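Local coordinates for adenylyltransferase and sulfurtransferase uba4 (Chaetomium thermophilum, PDB 6YUB), which probably activates the ubiquitin-like protein Urm1 by C-terminal adenylation and passes sulfur to it for tRNA wobble-uridine thiolation and molybdenum cofactor biosynthesis, at residues G59-D65 with V105-F111. Numbering follows the deposited sequence.
Sequences GTIGIVD and VYVPYRF
A proline sits within an edge strand without breaking its ladder: in this parallel pair of the N-terminal, Rossmann-like ThiF (adenylyltransferase) domain, Pro108 N faces away from strand 60-64. The extended strands 60-64 and 105-109 run at 18°, axes 4.6 Å apart, in one-to-one register from Thr60-Val105 to Val64-Tyr109, joined by a beta-alpha-beta crossover through helix 89-100. Val105, Val107 and Tyr109 carry the hydrogen bonding: Val105 N-Gly59 O and Ile63 N-Val107 O (both 3.0 Å), Ile61 N-Val105 O and Val107 N-Ile61 O (both 2.9 Å), Tyr109 N-Ile63 O (2.7 Å), Asp65 N-Tyr109 O (3.1 Å). Asp65, just after strand 60-64 and predicted to bind ATP, salt-bridges Lys89 and accepts from Ala42 N. Just after Tyr109, Arg110 centres an inverse gamma turn. On the helix 89-100 face, Ile61 CD1 and Ile63 CD1 (both chi1 m) flank Tyr106, 3.8 Å from its CE1 and 4.5 Å from its CD1. On the other, the Tyr109 ring (chi1 m) reaches back alongside Gly62, its OH hydrogen-bonded to Trp125 NE1 and its CD1 3.6 Å from Val64 CG2.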
loop_
_atom_site.group_PDB
_atom_site.type_symbol
_atom_site.label_atom_id
_atom_site.label_comp_id
_atom_site.label_asym_id
_atom_site.label_seq_id
_atom_site.Cartn_x
_atom_site.Cartn_y
_atom_site.Cartn_z
ATOM N N GLY B 59 -2.276 -3.006 25.428
ATOM C CA GLY B 59 -2.443 -3.803 26.625
ATOM C C GLY B 59 -3.563 -4.823 26.544
ATOM O O GLY B 59 -3.469 -5.897 27.148
ATOM N N THR B 60 -4.633 -4.508 25.819
ATOM C CA THR B 60 -5.788 -5.395 25.735
ATOM C C THR B 60 -6.296 -5.410 24.304
ATOM O O THR B 60 -6.674 -4.362 23.768
ATOM C CB THR B 60 -6.902 -4.959 26.691
ATOM O OG1 THR B 60 -6.352 -4.701 27.987
ATOM C CG2 THR B 60 -7.968 -6.051 26.800
ATOM N N ILE B 61 -6.331 -6.594 23.704
ATOM C CA ILE B 61 -6.717 -6.773 22.308
ATOM C C ILE B 61 -7.859 -7.779 22.263
ATOM O O ILE B 61 -7.679 -8.959 22.595
ATOM C CB ILE B 61 -5.543 -7.237 21.443
ATOM C CG1 ILE B 61 -4.460 -6.157 21.398
ATOM C CG2 ILE B 61 -6.016 -7.583 20.037
ATOM C CD1 ILE B 61 -3.139 -6.636 20.847
ATOM N N GLY B 62 -9.031 -7.325 21.837
ATOM C CA GLY B 62 -10.165 -8.200 21.611
ATOM C C GLY B 62 -10.264 -8.575 20.144
ATOM O O GLY B 62 -9.917 -7.788 19.262
ATOM N N ILE B 63 -10.733 -9.793 19.892
ATOM C CA ILE B 63 -10.864 -10.319 18.539
ATOM C C ILE B 63 -12.209 -11.024 18.430
ATOM O O ILE B 63 -12.534 -11.888 19.252
ATOM C CB ILE B 63 -9.721 -11.288 18.179
ATOM C CG1 ILE B 63 -8.368 -10.567 18.219
ATOM C CG2 ILE B 63 -9.948 -11.889 16.796
ATOM C CD1 ILE B 63 -7.549 -10.861 19.453
ATOM N N VAL B 64 -12.983 -10.666 17.409
ATOM C CA VAL B 64 -14.332 -11.179 17.218
ATOM C C VAL B 64 -14.361 -11.949 15.905
ATOM O O VAL B 64 -14.069 -11.383 14.844
ATOM C CB VAL B 64 -15.373 -10.045 17.204
ATOM C CG1 VAL B 64 -16.787 -10.614 17.158
ATOM C CG2 VAL B 64 -15.198 -9.136 18.415
ATOM N N ASP B 65 -14.716 -13.231 15.975
ATOM C CA ASP B 65 -14.892 -14.045 14.781
ATOM C C ASP B 65 -15.439 -15.406 15.189
ATOM O O ASP B 65 -15.014 -15.974 16.203
ATOM C CB ASP B 65 -13.572 -14.208 14.022
ATOM C CG ASP B 65 -13.778 -14.409 12.533
ATOM O OD1 ASP B 65 -14.644 -15.228 12.156
ATOM O OD2 ASP B 65 -13.085 -13.731 11.739
ATOM N N VAL B 105 -3.089 -8.827 27.019
ATOM C CA VAL B 105 -4.236 -9.691 27.278
ATOM C C VAL B 105 -5.064 -9.788 26.003
ATOM O O VAL B 105 -5.419 -8.766 25.399
ATOM C CB VAL B 105 -5.081 -9.151 28.443
ATOM C CG1 VAL B 105 -6.326 -10.009 28.639
ATOM C CG2 VAL B 105 -4.259 -9.099 29.720
ATOM N N TYR B 106 -5.369 -11.016 25.590
ATOM C CA TYR B 106 -6.148 -11.270 24.382
ATOM C C TYR B 106 -7.520 -11.794 24.775
ATOM O O TYR B 106 -7.622 -12.739 25.556
ATOM C CB TYR B 106 -5.425 -12.260 23.466
ATOM C CG TYR B 106 -4.052 -11.779 23.048
ATOM C CD1 TYR B 106 -3.905 -10.802 22.071
ATOM C CD2 TYR B 106 -2.902 -12.292 23.636
ATOM C CE1 TYR B 106 -2.657 -10.352 21.688
ATOM C CE2 TYR B 106 -1.645 -11.848 23.256
ATOM C CZ TYR B 106 -1.533 -10.874 22.282
ATOM O OH TYR B 106 -0.288 -10.417 21.893
ATOM N N VAL B 107 -8.566 -11.173 24.243
ATOM C CA VAL B 107 -9.939 -11.481 24.602
ATOM C C VAL B 107 -10.660 -11.977 23.356
ATOM O O VAL B 107 -11.031 -11.193 22.483
ATOM C CB VAL B 107 -10.653 -10.255 25.206
ATOM C CG1 VAL B 107 -12.040 -10.640 25.694
ATOM C CG2 VAL B 107 -9.826 -9.660 26.330
ATOM N N PRO B 108 -10.881 -13.283 23.235
ATOM C CA PRO B 108 -11.582 -13.797 22.053
ATOM C C PRO B 108 -13.095 -13.783 22.213
ATOM O O PRO B 108 -13.643 -14.070 23.279
ATOM C CB PRO B 108 -11.054 -15.233 21.946
ATOM C CG PRO B 108 -10.820 -15.629 23.375
ATOM C CD PRO B 108 -10.382 -14.373 24.101
ATOM N N TYR B 109 -13.773 -13.410 21.133
ATOM C CA TYR B 109 -15.221 -13.550 21.011
ATOM C C TYR B 109 -15.451 -14.633 19.960
ATOM O O TYR B 109 -15.346 -14.373 18.756
ATOM C CB TYR B 109 -15.888 -12.234 20.621
ATOM C CG TYR B 109 -15.821 -11.158 21.682
ATOM C CD1 TYR B 109 -14.702 -10.344 21.796
ATOM C CD2 TYR B 109 -16.880 -10.947 22.563
ATOM C CE1 TYR B 109 -14.632 -9.355 22.758
ATOM C CE2 TYR B 109 -16.819 -9.957 23.530
ATOM C CZ TYR B 109 -15.689 -9.162 23.620
ATOM O OH TYR B 109 -15.612 -8.174 24.574
ATOM N N ARG B 110 -15.746 -15.842 20.414
ATOM C CA ARG B 110 -15.846 -17.008 19.527
ATOM C C ARG B 110 -17.231 -17.131 18.909
ATOM O O ARG B 110 -17.873 -18.168 19.006
ATOM C CB ARG B 110 -15.470 -18.265 20.284
ATOM C CG ARG B 110 -14.087 -18.235 20.902
ATOM C CD ARG B 110 -13.738 -19.546 21.634
ATOM N NE ARG B 110 -12.322 -19.570 22.015
ATOM C CZ ARG B 110 -11.840 -19.090 23.158
ATOM N NH1 ARG B 110 -12.649 -18.549 24.061
ATOM N NH2 ARG B 110 -10.541 -19.152 23.399
ATOM N N PHE B 111 -17.707 -16.061 18.269
ATOM C CA PHE B 111 -19.019 -16.074 17.634
ATOM C C PHE B 111 -19.186 -14.808 16.799
ATOM O O PHE B 111 -18.484 -13.811 16.994
ATOM C CB PHE B 111 -20.149 -16.191 18.666
ATOM C CG PHE B 111 -19.987 -15.277 19.848
ATOM C CD1 PHE B 111 -20.475 -13.980 19.815
ATOM C CD2 PHE B 111 -19.353 -15.718 20.999
ATOM C CE1 PHE B 111 -20.329 -13.141 20.903
ATOM C CE2 PHE B 111 -19.205 -14.885 22.088
ATOM C CZ PHE B 111 -19.694 -13.593 22.041
#